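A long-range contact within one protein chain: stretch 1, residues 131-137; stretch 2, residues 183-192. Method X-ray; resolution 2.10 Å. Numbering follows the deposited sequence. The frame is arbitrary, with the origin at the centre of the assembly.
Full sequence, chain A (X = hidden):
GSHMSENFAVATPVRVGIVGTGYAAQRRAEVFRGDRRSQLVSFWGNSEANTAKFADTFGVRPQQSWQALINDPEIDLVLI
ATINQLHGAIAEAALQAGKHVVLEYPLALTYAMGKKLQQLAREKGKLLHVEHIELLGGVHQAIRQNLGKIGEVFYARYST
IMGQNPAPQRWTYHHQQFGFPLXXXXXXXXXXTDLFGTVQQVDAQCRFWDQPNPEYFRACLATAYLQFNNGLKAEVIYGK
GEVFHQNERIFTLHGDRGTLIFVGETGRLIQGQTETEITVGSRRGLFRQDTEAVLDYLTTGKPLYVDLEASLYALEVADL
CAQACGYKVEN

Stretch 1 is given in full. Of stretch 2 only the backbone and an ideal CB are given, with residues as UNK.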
# COMPACT_ATOMS: atom_id res chain seq x y z
N GLU A 131 -1.16 1.07 6.83
CA GLU A 131 -0.90 2.30 6.10
C GLU A 131 -0.47 1.95 4.68
O GLU A 131 -0.16 0.80 4.35
CB GLU A 131 0.18 3.16 6.78
CG GLU A 131 -0.37 4.42 7.45
CD GLU A 131 -1.01 5.41 6.48
OE1 GLU A 131 -0.92 5.22 5.25
OE2 GLU A 131 -1.61 6.40 6.96
N HIS A 132 -0.46 2.97 3.82
CA HIS A 132 -0.10 2.83 2.41
C HIS A 132 0.84 3.99 2.09
O HIS A 132 0.40 5.04 1.61
CB HIS A 132 -1.33 2.82 1.52
CG HIS A 132 -1.08 2.31 0.14
ND1 HIS A 132 -2.02 2.40 -0.87
CD2 HIS A 132 -0.00 1.70 -0.41
CE1 HIS A 132 -1.53 1.87 -1.97
NE2 HIS A 132 -0.31 1.44 -1.72
N ILE A 133 2.13 3.79 2.35
CA ILE A 133 3.12 4.85 2.28
C ILE A 133 4.15 4.60 1.18
O ILE A 133 4.63 5.54 0.55
CB ILE A 133 3.82 5.05 3.64
CG1 ILE A 133 2.80 5.42 4.72
CG2 ILE A 133 4.91 6.12 3.56
CD1 ILE A 133 3.35 5.40 6.13
N GLU A 134 4.49 3.33 0.94
CA GLU A 134 5.56 3.01 -0.01
C GLU A 134 5.24 3.53 -1.41
O GLU A 134 6.12 4.04 -2.10
CB GLU A 134 5.80 1.50 -0.03
CG GLU A 134 7.02 1.07 -0.83
CD GLU A 134 6.73 0.91 -2.31
OE1 GLU A 134 5.56 0.61 -2.65
OE2 GLU A 134 7.66 1.08 -3.12
N LEU A 135 3.98 3.40 -1.83
CA LEU A 135 3.56 3.87 -3.15
C LEU A 135 3.14 5.34 -3.03
O LEU A 135 2.05 5.65 -2.56
CB LEU A 135 2.42 3.02 -3.69
CG LEU A 135 1.87 3.44 -5.06
CD1 LEU A 135 2.93 3.29 -6.14
CD2 LEU A 135 0.61 2.65 -5.41
N LEU A 136 4.03 6.24 -3.47
CA LEU A 136 3.72 7.66 -3.63
C LEU A 136 3.24 8.30 -2.33
O LEU A 136 2.41 9.21 -2.34
CB LEU A 136 2.68 7.86 -4.73
CG LEU A 136 3.13 7.49 -6.15
CD1 LEU A 136 1.96 7.53 -7.11
CD2 LEU A 136 4.24 8.42 -6.62
N GLY A 137 3.76 7.83 -1.19
CA GLY A 137 3.30 8.35 0.09
C GLY A 137 3.55 9.83 0.26
O GLY A 137 2.70 10.56 0.76
N UNK A 183 -5.24 -2.97 -7.28
CA UNK A 183 -5.46 -2.87 -5.84
C UNK A 183 -4.72 -1.66 -5.27
O UNK A 183 -5.30 -0.85 -4.53
CB UNK A 183 -5.01 -4.15 -5.14
N UNK A 184 -3.44 -1.51 -5.60
CA UNK A 184 -2.65 -0.43 -5.03
C UNK A 184 -3.08 0.93 -5.56
O UNK A 184 -3.19 1.89 -4.80
CB UNK A 184 -1.16 -0.66 -5.32
N UNK A 185 -3.33 1.02 -6.87
CA UNK A 185 -3.72 2.29 -7.46
C UNK A 185 -5.07 2.75 -6.92
O UNK A 185 -5.26 3.94 -6.63
CB UNK A 185 -3.77 2.18 -8.98
N UNK A 186 -6.02 1.83 -6.77
CA UNK A 186 -7.33 2.19 -6.25
C UNK A 186 -7.27 2.61 -4.79
O UNK A 186 -8.10 3.40 -4.33
CB UNK A 186 -8.30 1.02 -6.41
N UNK A 187 -6.29 2.08 -4.04
CA UNK A 187 -6.09 2.55 -2.67
C UNK A 187 -5.69 4.02 -2.66
O UNK A 187 -6.18 4.80 -1.83
CB UNK A 187 -5.03 1.71 -1.96
N UNK A 188 -4.83 4.43 -3.59
CA UNK A 188 -4.40 5.82 -3.67
C UNK A 188 -5.58 6.74 -3.97
O UNK A 188 -5.75 7.79 -3.33
CB UNK A 188 -3.32 5.98 -4.74
N UNK A 189 -6.41 6.36 -4.95
CA UNK A 189 -7.48 7.25 -5.40
C UNK A 189 -8.63 7.31 -4.40
O UNK A 189 -9.47 8.22 -4.49
CB UNK A 189 -8.00 6.80 -6.76
N UNK A 190 -8.69 6.39 -3.43
CA UNK A 190 -9.83 6.27 -2.55
C UNK A 190 -9.65 6.96 -1.20
O UNK A 190 -10.56 6.93 -0.38
CB UNK A 190 -10.14 4.79 -2.33
N UNK A 191 -8.49 7.57 -0.96
CA UNK A 191 -8.17 8.12 0.35
C UNK A 191 -8.39 9.63 0.41
O UNK A 191 -7.75 10.32 1.22
CB UNK A 191 -6.72 7.79 0.71
N UNK A 192 -9.28 10.15 -0.43
CA UNK A 192 -9.75 11.53 -0.34
C UNK A 192 -11.27 11.60 -0.14
O UNK A 192 -11.89 12.61 -0.50
CB UNK A 192 -9.35 12.30 -1.60

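Stretch 1 presents the H132 ring, the L135 side chain and two carbonyl oxygens, H132 O and L135 O, to a helix that includes 183 to 189.

Position 183 has helical angles (-60/-49) and a CB that points sideways, with nothing of stretch 1 within 5.5 Å. Stretch 1 leaves the choice wide; the residue is V183, which makes no contact.

At 184 the CB again points sideways, but here it grazes the contact: the ideal CB lies 3.8 Å from L135 CD2 and 4.2 Å from H132 CE1. A small apolar side chain fits most simply, though a longer one leading outward is conceivable. A184 sets its CB 3.8 Å from L135 CD2, a modest apolar contact, while its backbone O lies 3.3 Å from H132 CE1, near the plane of the ring.

Positions 185 and 186 point away, so stretch 1 asks nothing of them beyond a helix-compatible residue. They are A185 and L186.

Position 187 is tightly placed. Its CB points toward stretch 1, and the ideal CB is a tight 3.3 Å from H132 ND1. A bulky group has little room in that direction, whereas serine or threonine could pair with the ring nitrogen; alanine or glycine would fit but leave H132 ND1 without that partner. S187, with chi1 t, places OG 2.7 Å from H132 ND1 in a hydrogen bond at the ring edge.

At 188 the CB points sideways and is over 5 Å from L135 CD2 and H132 CE1, so a short side chain would leave the two carbonyls unanswered. A long donor suits, lysine or arginine, with glutamine less certain. R188 bends through chi2 (-95°, between wells) and chi3 p to bring NH1 2.9 Å from H132 O in a nearly straight hydrogen bond (176°), and 2.8 Å from L135 O in a weak one (124°). Its guanidinium stacks on the H132 ring, centres 4.7 Å apart and planes at 28°. A water oxygen accepts from R188 NH2 at 2.5 Å and donates to H132 O at 2.8 Å, doubling the link to that carbonyl.

Positions 189 and 190 are out of reach; stretch 1 sets no preference, so many residues would serve. They are I189 and S190, whose OG turns back to S187 O, 3.1 Å away.

Position 191 points toward stretch 1 from a distance, so only a long side chain could arrive, whether polar or apolar. R191 extends through chi2 and chi3 t until its guanidinium lays one face over H132 CB, 3.7 Å from R191 NH2. R191 NE donates to S187 OG at 2.8 Å, tying that hydroxyl to both histidine and arginine.

Position 192 is also out of reach and open to many residues; F192 is the N-cap residue before another helix.

Stretch 2 (183-192) VAALSRISRF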
# COMPACT_ATOMS: atom_id res chain seq x y z
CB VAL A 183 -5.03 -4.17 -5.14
CG1 VAL A 183 -4.86 -3.94 -3.65
CG2 VAL A 183 -6.06 -5.27 -5.40
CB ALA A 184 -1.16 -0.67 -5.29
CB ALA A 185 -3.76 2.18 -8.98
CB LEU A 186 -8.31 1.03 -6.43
CG LEU A 186 -8.66 0.71 -7.88
CD1 LEU A 186 -9.47 -0.57 -7.94
CD2 LEU A 186 -9.41 1.87 -8.53
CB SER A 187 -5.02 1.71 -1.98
OG SER A 187 -4.69 2.24 -0.71
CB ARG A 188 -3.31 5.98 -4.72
CG ARG A 188 -1.98 5.34 -4.36
CD ARG A 188 -1.03 6.35 -3.72
NE ARG A 188 -1.59 6.96 -2.52
CZ ARG A 188 -1.26 6.62 -1.28
NH1 ARG A 188 -0.36 5.67 -1.08
NH2 ARG A 188 -1.82 7.22 -0.24
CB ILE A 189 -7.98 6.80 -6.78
CG1 ILE A 189 -8.64 7.96 -7.52
CG2 ILE A 189 -8.97 5.64 -6.65
CD1 ILE A 189 -7.69 9.11 -7.81
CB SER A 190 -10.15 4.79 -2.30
OG SER A 190 -9.20 4.21 -1.42
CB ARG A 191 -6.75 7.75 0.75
CG ARG A 191 -6.60 6.25 0.95
CD ARG A 191 -5.15 5.81 1.06
NE ARG A 191 -5.06 4.35 1.15
CZ ARG A 191 -5.03 3.67 2.29
NH1 ARG A 191 -5.07 4.32 3.45
NH2 ARG A 191 -4.94 2.35 2.27
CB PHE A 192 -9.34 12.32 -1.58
CG PHE A 192 -7.87 12.19 -1.94
CD1 PHE A 192 -6.90 12.94 -1.29
CD2 PHE A 192 -7.48 11.30 -2.93
CE1 PHE A 192 -5.57 12.81 -1.63
CE2 PHE A 192 -6.14 11.16 -3.27
CZ PHE A 192 -5.19 11.92 -2.62
O HOH W 1 -0.94 7.41 2.05
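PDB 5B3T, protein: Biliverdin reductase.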